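Local coordinates for post-proline cleaving enzyme (Rickettsia typhi, PDB 4HVT), which probably acts as a serine endopeptidase that cleaves short peptides on the carboxyl side of proline residues, at residues G612-P617 / L621-Y626; S356-R361 / E408-T413. All blocks are in the same frame, centred on the assembly; numbering follows the deposited sequence.

Contact 1: residues G612-P617 / L621-Y626; sequences GDPEIP and LHIKKY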
ATOM      1  N   GLY A 612      -5.656 -11.730  16.422  1.00 12.27           N
ATOM      2  CA  GLY A 612      -5.834 -12.253  17.806  1.00 12.69           C
ATOM      3  C   GLY A 612      -4.515 -12.228  18.539  1.00 12.78           C
ATOM      4  O   GLY A 612      -3.452 -12.170  17.924  1.00 12.75           O
ATOM      5  N   ASP A 613      -4.600 -12.277  19.871  1.00 13.13           N
ATOM      6  CA  ASP A 613      -3.465 -12.225  20.769  1.00 13.54           C
ATOM      7  C   ASP A 613      -2.959 -13.644  21.131  1.00 13.97           C
ATOM      8  O   ASP A 613      -3.618 -14.346  21.861  1.00 14.43           O
ATOM      9  CB  ASP A 613      -3.855 -11.455  22.014  1.00 13.81           C
ATOM     10  CG  ASP A 613      -2.702 -11.137  22.873  1.00 14.51           C
ATOM     11  OD1 ASP A 613      -1.606 -11.726  22.719  1.00 15.27           O
ATOM     12  OD2 ASP A 613      -2.860 -10.261  23.723  1.00 15.50           O
ATOM     13  N   PRO A 614      -1.788 -14.036  20.625  1.00 14.29           N
ATOM     14  CA  PRO A 614      -1.251 -15.366  21.024  1.00 14.95           C
ATOM     15  C   PRO A 614      -1.028 -15.613  22.516  1.00 15.43           C
ATOM     16  O   PRO A 614      -0.766 -16.787  22.892  1.00 15.59           O
ATOM     17  CB  PRO A 614       0.088 -15.462  20.256  1.00 15.07           C
ATOM     18  CG  PRO A 614       0.280 -14.199  19.471  1.00 14.42           C
ATOM     19  CD  PRO A 614      -0.831 -13.244  19.814  1.00 13.85           C
ATOM     20  N   GLU A 615      -1.123 -14.588  23.357  1.00 15.30           N
ATOM     21  CA  GLU A 615      -1.022 -14.788  24.778  1.00 16.39           C
ATOM     22  C   GLU A 615      -2.417 -14.870  25.462  1.00 15.94           C
ATOM     23  O   GLU A 615      -2.503 -14.908  26.665  1.00 16.48           O
ATOM     24  CB  GLU A 615      -0.111 -13.721  25.396  1.00 17.20           C
ATOM     25  CG  GLU A 615       1.329 -13.877  24.920  1.00 18.46           C
ATOM     26  CD  GLU A 615       2.294 -12.916  25.573  1.00 20.05           C
ATOM     27  OE1 GLU A 615       2.022 -11.713  25.548  1.00 20.92           O
ATOM     28  OE2 GLU A 615       3.290 -13.384  26.197  1.00 21.42           O
ATOM     29  N   ILE A 616      -3.501 -14.847  24.661  1.00 14.83           N
ATOM     30  CA  ILE A 616      -4.838 -15.158  25.173  1.00 14.89           C
ATOM     31  C   ILE A 616      -5.118 -16.621  24.739  1.00 14.92           C
ATOM     32  O   ILE A 616      -5.114 -16.918  23.560  1.00 14.32           O
ATOM     33  CB  ILE A 616      -5.978 -14.225  24.662  1.00 14.76           C
ATOM     34  CG1 ILE A 616      -5.737 -12.815  25.209  1.00 14.61           C
ATOM     35  CG2 ILE A 616      -7.299 -14.759  25.267  1.00 15.47           C
ATOM     36  CD1 ILE A 616      -6.639 -11.730  24.645  1.00 14.18           C
ATOM     37  N   PRO A 617      -5.311 -17.530  25.701  1.00 15.24           N
ATOM     38  CA  PRO A 617      -5.461 -18.951  25.364  1.00 15.80           C
ATOM     39  C   PRO A 617      -6.404 -19.237  24.186  1.00 15.84           C
ATOM     40  O   PRO A 617      -6.066 -20.031  23.298  1.00 15.77           O
ATOM     41  CB  PRO A 617      -5.985 -19.567  26.653  1.00 16.54           C
ATOM     42  CG  PRO A 617      -5.476 -18.729  27.733  1.00 16.33           C
ATOM     43  CD  PRO A 617      -5.347 -17.323  27.161  1.00 15.51           C
ATOM     44  N   LEU A 621      -5.357 -20.929  20.599  1.00 17.23           N
ATOM     45  CA  LEU A 621      -5.880 -22.186  20.138  1.00 18.78           C
ATOM     46  C   LEU A 621      -6.303 -22.137  18.684  1.00 18.37           C
ATOM     47  O   LEU A 621      -6.026 -23.084  17.935  1.00 18.41           O
ATOM     48  CB  LEU A 621      -7.061 -22.656  21.009  1.00 20.17           C
ATOM     49  CG  LEU A 621      -6.730 -23.281  22.319  1.00 21.71           C
ATOM     50  CD1 LEU A 621      -7.991 -23.470  23.148  1.00 22.77           C
ATOM     51  CD2 LEU A 621      -6.034 -24.624  22.106  1.00 21.96           C
ATOM     52  N   HIS A 622      -6.939 -21.036  18.272  1.00 18.10           N
ATOM     53  CA  HIS A 622      -7.362 -20.851  16.876  1.00 18.26           C
ATOM     54  C   HIS A 622      -6.165 -20.591  16.009  1.00 17.28           C
ATOM     55  O   HIS A 622      -6.060 -21.111  14.909  1.00 17.06           O
ATOM     56  CB  HIS A 622      -8.400 -19.723  16.769  1.00 19.25           C
ATOM     57  CG  HIS A 622      -9.730 -20.085  17.332  1.00 21.53           C
ATOM     58  ND1 HIS A 622     -10.697 -20.746  16.596  1.00 23.96           N
ATOM     59  CD2 HIS A 622     -10.221 -19.966  18.589  1.00 23.08           C
ATOM     60  CE1 HIS A 622     -11.732 -21.004  17.378  1.00 25.39           C
ATOM     61  NE2 HIS A 622     -11.480 -20.510  18.580  1.00 25.58           N
ATOM     62  N   ILE A 623      -5.232 -19.775  16.476  1.00 16.45           N
ATOM     63  CA  ILE A 623      -4.088 -19.429  15.655  1.00 15.84           C
ATOM     64  C   ILE A 623      -3.264 -20.693  15.359  1.00 16.50           C
ATOM     65  O   ILE A 623      -2.817 -20.935  14.268  1.00 15.71           O
ATOM     66  CB  ILE A 623      -3.222 -18.349  16.354  1.00 15.50           C
ATOM     67  CG1 ILE A 623      -3.860 -16.975  16.268  1.00 14.86           C
ATOM     68  CG2 ILE A 623      -1.809 -18.343  15.789  1.00 15.61           C
ATOM     69  CD1 ILE A 623      -3.139 -15.986  17.154  1.00 14.80           C
ATOM     70  N   LYS A 624      -3.036 -21.531  16.374  1.00 17.03           N
ATOM     71  CA  LYS A 624      -2.278 -22.754  16.170  1.00 18.61           C
ATOM     72  C   LYS A 624      -2.911 -23.713  15.181  1.00 18.84           C
ATOM     73  O   LYS A 624      -2.199 -24.512  14.665  1.00 18.91           O
ATOM     74  CB  LYS A 624      -2.065 -23.500  17.518  1.00 19.84           C
ATOM     75  CG  LYS A 624      -1.050 -22.789  18.404  1.00 20.78           C
ATOM     76  CD  LYS A 624      -1.036 -23.283  19.855  1.00 22.80           C
ATOM     77  CE  LYS A 624      -0.558 -24.689  19.980  1.00 24.57           C
ATOM     78  NZ  LYS A 624      -0.485 -25.090  21.417  1.00 25.85           N
ATOM     79  N   LYS A 625      -4.215 -23.672  14.939  1.00 19.18           N
ATOM     80  CA  LYS A 625      -4.807 -24.553  13.950  1.00 19.92           C
ATOM     81  C   LYS A 625      -4.295 -24.275  12.520  1.00 19.00           C
ATOM     82  O   LYS A 625      -4.284 -25.195  11.661  1.00 19.86           O
ATOM     83  CB  LYS A 625      -6.326 -24.501  13.950  1.00 21.33           C
ATOM     84  CG  LYS A 625      -6.981 -25.044  15.198  1.00 24.35           C
ATOM     85  CD  LYS A 625      -8.477 -24.803  15.126  1.00 27.15           C
ATOM     86  CE  LYS A 625      -9.131 -24.863  16.505  1.00 30.79           C
ATOM     87  NZ  LYS A 625     -10.562 -24.439  16.358  1.00 33.25           N
ATOM     88  N   TYR A 626      -3.895 -23.031  12.257  1.00 17.33           N
ATOM     89  CA  TYR A 626      -3.451 -22.664  10.928  1.00 16.56           C
ATOM     90  C   TYR A 626      -2.022 -22.245  10.830  1.00 16.24           C
ATOM     91  O   TYR A 626      -1.465 -22.284   9.698  1.00 16.23           O
ATOM     92  CB  TYR A 626      -4.341 -21.609  10.271  1.00 15.96           C
ATOM     93  CG  TYR A 626      -4.254 -20.212  10.859  1.00 14.92           C
ATOM     94  CD1 TYR A 626      -3.174 -19.404  10.587  1.00 14.57           C
ATOM     95  CD2 TYR A 626      -5.284 -19.698  11.647  1.00 15.00           C
ATOM     96  CE1 TYR A 626      -3.090 -18.114  11.096  1.00 14.26           C
ATOM     97  CE2 TYR A 626      -5.200 -18.407  12.169  1.00 14.66           C
ATOM     98  CZ  TYR A 626      -4.128 -17.606  11.854  1.00 14.26           C
ATOM     99  OH  TYR A 626      -4.103 -16.321  12.398  1.00 13.95           O
TER
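Ile623 reaches from the helix to the loop ahead of it and sets its CD1 methyl against the backbone of Gly612, 3.9 Å from the carbonyl O. Its CG1 lies anti to the carbonyl carbon and CD1 continues the chain in extended form (chi2 170°). The same methyl lies 4.5 Å from CD of Pro614, at the margin of van der Waals contact. Gly612, at positive phi just after helix 608-611, brings bare backbone to this place, and its carbonyl O is hydrogen-bonded to Tyr598 OH, while Met595 adds a further apolar neighbour to Ile623.

The hydrogen bond that spans the contact belongs to the helix itself. Leu621 N donates to Pro617 O at 2.9 Å with an N-H...O angle of 155°, the first-to-fifth spacing of an alpha helix. Leu621 folds over this acceptor, its CG 3.5 Å from Pro617 O.

Polar bonds inside the loop shape the approach. Asp613 to Ile616 form a type I beta turn, closed by Ile616 N to Asp613 O at 2.8 Å. An Asx turn lies within it, for Glu615 N gives a nearly straight bond (167°) to Asp613 OD1, 3.0 Å away and met from above the carboxylate plane. Lys599 pairs with both Asp613 and Glu615, and Asp619 of the helix's first turn accepts from Asp613 N.

Ile616 takes the N-cap position and Pro617 opens the helix. The chemistry thus implies a polar, turn-defined helix entry, with a small, loose apolar contact beside it in the hydrolase domain.

Contact 2: residues S356-R361 / E408-T413; sequences STTKDR and EEALIT
Lys359 carries its CG anti to the backbone N (chi1 -171°) and then bends at chi3 (-82°), so that its chain lies across the extended side chain of Glu408, aliphatic part against CG. The bend delivers NZ to Glu408 OE2 at 3.1 Å, a salt bridge. It is seen in one of two modelled conformers of Lys359 and is to that extent doubtful.

Thr358 holds OG1 between its backbone N and carbonyl carbon (chi1 73°), which leaves CG2 to meet Ala410 CB at 4.1 Å. OG1 receives weak bonds from Asp360 N and Arg361 N, and gives its proton to a water 2.7 Å away. That water donates to Asp360 OD1 and, across the contact, to Glu408 O at 3.1 Å. A second water donates to Glu408 OE2 at 2.9 Å and, more loosely, to Asp360 OD2 at 3.3 Å. These two carboxylate oxygens are 5.3 Å apart, and the water between them would probably soften their repulsion. Asp360 OD2 has a further partner in His430, and Asp360 O takes a bond from Arg361 NH1 at 2.8 Å, the oxygen lying close to the guanidinium plane though NH1 stands above the carbonyl plane.

Thr358 N bonds to Arg361 O, closing the turn between strands 350-357 and 362-368. This turn meets the start of strand 410-415 through side chains and water, with no direct hydrogen bond between the segments, though Lys359 bonds through its backbone to Glu407 just ahead: a junction of adjacent blades, the sixth and seventh, in the beta-propeller of the prolyl oligopeptidase fold.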
ATOM      1  N   SER A 356     -11.849  12.744  -3.493  1.00  9.17           N
ATOM      2  CA  SER A 356     -10.752  13.603  -3.938  1.00  9.48           C
ATOM      3  C   SER A 356     -11.413  14.927  -4.308  1.00  9.57           C
ATOM      4  O   SER A 356     -12.559  14.936  -4.785  1.00  9.74           O
ATOM      5  CB  SER A 356     -10.003  12.997  -5.107  1.00  9.93           C
ATOM      6  OG  SER A 356      -8.706  13.546  -5.267  1.00 11.09           O
ATOM      7  N   THR A 357     -10.707  16.015  -4.100  1.00  9.64           N
ATOM      8  CA  THR A 357     -11.343  17.312  -4.195  1.00 10.67           C
ATOM      9  C   THR A 357     -10.602  18.193  -5.201  1.00 10.49           C
ATOM     10  O   THR A 357      -9.354  18.119  -5.275  1.00 10.15           O
ATOM     11  CB  THR A 357     -11.294  17.986  -2.782  1.00 11.61           C
ATOM     12  OG1 THR A 357     -11.958  17.116  -1.832  1.00 12.59           O
ATOM     13  CG2 THR A 357     -12.020  19.255  -2.786  1.00 12.63           C
ATOM     14  N   THR A 358     -11.372  18.993  -5.952  1.00 10.70           N
ATOM     15  CA  THR A 358     -10.862  20.096  -6.774  1.00 10.86           C
ATOM     16  C   THR A 358     -11.396  21.401  -6.202  1.00 11.38           C
ATOM     17  O   THR A 358     -12.161  21.414  -5.218  1.00 10.99           O
ATOM     18  CB  THR A 358     -11.188  19.973  -8.248  1.00 11.35           C
ATOM     19  OG1 THR A 358     -12.598  20.251  -8.466  1.00 11.88           O
ATOM     20  CG2 THR A 358     -10.802  18.617  -8.786  1.00 10.90           C
ATOM     21  N   LYS A 359     -10.995  22.496  -6.819  1.00 11.93           N
ATOM     22  CA  LYS A 359     -11.458  23.829  -6.374  0.50 12.36           C
ATOM     23  C   LYS A 359     -12.968  23.891  -6.196  1.00 12.50           C
ATOM     24  O   LYS A 359     -13.474  24.540  -5.273  1.00 12.62           O
ATOM     25  CB  LYS A 359     -11.031  24.894  -7.394  0.50 13.23           C
ATOM     26  CG  LYS A 359     -11.264  26.343  -6.954  0.50 14.26           C
ATOM     27  CD  LYS A 359     -10.961  27.325  -8.066  0.50 15.33           C
ATOM     28  CE  LYS A 359      -9.499  27.670  -8.212  0.50 15.89           C
ATOM     29  NZ  LYS A 359      -9.243  28.704  -9.260  0.50 16.85           N
ATOM     30  N   ASP A 360     -13.708  23.288  -7.135  1.00 12.52           N
ATOM     31  CA  ASP A 360     -15.146  23.443  -7.139  1.00 12.83           C
ATOM     32  C   ASP A 360     -15.926  22.117  -7.266  1.00 12.43           C
ATOM     33  O   ASP A 360     -17.131  22.137  -7.397  1.00 12.59           O
ATOM     34  CB  ASP A 360     -15.550  24.425  -8.227  1.00 13.93           C
ATOM     35  CG  ASP A 360     -15.219  23.939  -9.592  1.00 14.60           C
ATOM     36  OD1 ASP A 360     -14.702  22.825  -9.754  1.00 13.70           O
ATOM     37  OD2 ASP A 360     -15.471  24.717 -10.538  1.00 15.81           O
ATOM     38  N   ARG A 361     -15.257  20.969  -7.134  1.00 11.91           N
ATOM     39  CA  ARG A 361     -15.963  19.691  -7.169  1.00 11.75           C
ATOM     40  C   ARG A 361     -15.383  18.702  -6.151  1.00 11.42           C
ATOM     41  O   ARG A 361     -14.172  18.700  -5.896  1.00 11.82           O
ATOM     42  CB  ARG A 361     -15.836  19.049  -8.582  1.00 12.16           C
ATOM     43  CG  ARG A 361     -16.608  19.835  -9.626  1.00 13.39           C
ATOM     44  CD  ARG A 361     -18.104  19.625  -9.504  1.00 14.09           C
ATOM     45  NE  ARG A 361     -18.836  20.225 -10.596  1.00 15.79           N
ATOM     46  CZ  ARG A 361     -19.235  21.505 -10.613  1.00 16.30           C
ATOM     47  NH1 ARG A 361     -18.902  22.354  -9.615  1.00 16.35           N
ATOM     48  NH2 ARG A 361     -19.938  21.998 -11.651  1.00 18.11           N
ATOM     49  N   GLU A 408      -8.229  23.899  -9.981  1.00 15.71           N
ATOM     50  CA  GLU A 408      -9.404  23.558 -10.792  1.00 16.15           C
ATOM     51  C   GLU A 408      -9.231  22.263 -11.619  1.00 15.79           C
ATOM     52  O   GLU A 408     -10.187  21.565 -11.793  1.00 15.74           O
ATOM     53  CB  GLU A 408      -9.725  24.699 -11.773  1.00 19.06           C
ATOM     54  CG  GLU A 408     -10.240  25.902 -10.988  1.00 21.54           C
ATOM     55  CD  GLU A 408     -10.433  27.150 -11.795  1.00 26.77           C
ATOM     56  OE1 GLU A 408      -9.703  27.339 -12.792  1.00 29.06           O
ATOM     57  OE2 GLU A 408     -11.315  27.954 -11.401  1.00 32.56           O
ATOM     58  N   GLU A 409      -8.025  22.009 -12.113  1.00 14.84           N
ATOM     59  CA  GLU A 409      -7.723  20.861 -12.956  1.00 14.88           C
ATOM     60  C   GLU A 409      -7.113  19.713 -12.156  1.00 13.38           C
ATOM     61  O   GLU A 409      -6.520  19.891 -11.106  1.00 12.33           O
ATOM     62  CB  GLU A 409      -6.785  21.246 -14.094  1.00 16.24           C
ATOM     63  CG  GLU A 409      -7.419  22.256 -15.037  1.00 18.32           C
ATOM     64  CD  GLU A 409      -6.545  22.585 -16.269  1.00 21.67           C
ATOM     65  OE1 GLU A 409      -5.298  22.483 -16.239  1.00 24.68           O
ATOM     66  OE2 GLU A 409      -7.132  22.991 -17.280  1.00 26.34           O
ATOM     67  N   ALA A 410      -7.237  18.518 -12.702  1.00 12.28           N
ATOM     68  CA  ALA A 410      -6.834  17.285 -12.022  1.00 11.67           C
ATOM     69  C   ALA A 410      -6.455  16.251 -13.098  1.00 11.59           C
ATOM     70  O   ALA A 410      -6.861  16.397 -14.247  1.00 12.14           O
ATOM     71  CB  ALA A 410      -7.980  16.743 -11.170  1.00 11.72           C
ATOM     72  N   LEU A 411      -5.696  15.253 -12.709  1.00 10.82           N
ATOM     73  CA  LEU A 411      -5.351  14.126 -13.587  1.00 10.72           C
ATOM     74  C   LEU A 411      -6.020  12.864 -13.130  1.00 10.33           C
ATOM     75  O   LEU A 411      -5.908  12.474 -11.944  1.00 10.33           O
ATOM     76  CB  LEU A 411      -3.858  13.919 -13.714  1.00 10.66           C
ATOM     77  CG  LEU A 411      -3.114  15.094 -14.380  1.00 10.88           C
ATOM     78  CD1 LEU A 411      -1.624  14.966 -14.201  1.00 11.05           C
ATOM     79  CD2 LEU A 411      -3.480  15.213 -15.867  1.00 11.45           C
ATOM     80  N   ILE A 412      -6.708  12.223 -14.061  1.00 10.30           N
ATOM     81  CA  ILE A 412      -7.527  11.033 -13.793  1.00 10.22           C
ATOM     82  C   ILE A 412      -6.868   9.878 -14.541  1.00 10.25           C
ATOM     83  O   ILE A 412      -6.439  10.079 -15.679  1.00  9.88           O
ATOM     84  CB  ILE A 412      -8.991  11.252 -14.286  1.00 10.84           C
ATOM     85  CG1 ILE A 412      -9.884  11.991 -13.222  1.00 11.23           C
ATOM     86  CG2 ILE A 412      -9.689   9.945 -14.557  1.00 10.93           C
ATOM     87  CD1 ILE A 412      -9.335  13.264 -12.793  1.00 11.56           C
ATOM     88  N   THR A 413      -6.819   8.695 -13.928  1.00  9.94           N
ATOM     89  CA  THR A 413      -6.508   7.494 -14.697  1.00 10.52           C
ATOM     90  C   THR A 413      -7.721   6.577 -14.771  1.00 10.61           C
ATOM     91  O   THR A 413      -8.457   6.435 -13.768  1.00 10.75           O
ATOM     92  CB  THR A 413      -5.287   6.743 -14.163  1.00 10.67           C
ATOM     93  OG1 THR A 413      -5.484   6.354 -12.784  1.00 10.60           O
ATOM     94  CG2 THR A 413      -4.099   7.620 -14.273  1.00 11.02           C
TER
HETATM   95  O   HOH W   1     -13.116  21.063 -11.007  1.00 16.92           O
HETATM   96  O   HOH W   2     -13.535  27.218  -9.676  1.00 36.99           O

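In the fold
From the N terminus the chain passes through helices 21-24, 34-51 and 56-67 and then builds the propeller, sheet after sheet. Contact 2 closes a loop of 46 intervening residues, 26 in strands and none helical, by bringing the turn after strand 350-357 to strand 410-415 of the next sheet. The chain then completes that last blade and enters the hydrolase domain's mixed sheet. Contact 1 follows strand 585-589 and spans three helical residues, joining the loop after helix 608-611 to the second turn of helix 617-626. The two loops run in series, neither nested nor crossed. Their centres lie 46 Å apart on opposite sides of the chain's centre; one joins neighbouring blades, the other is local to the hydrolase domain.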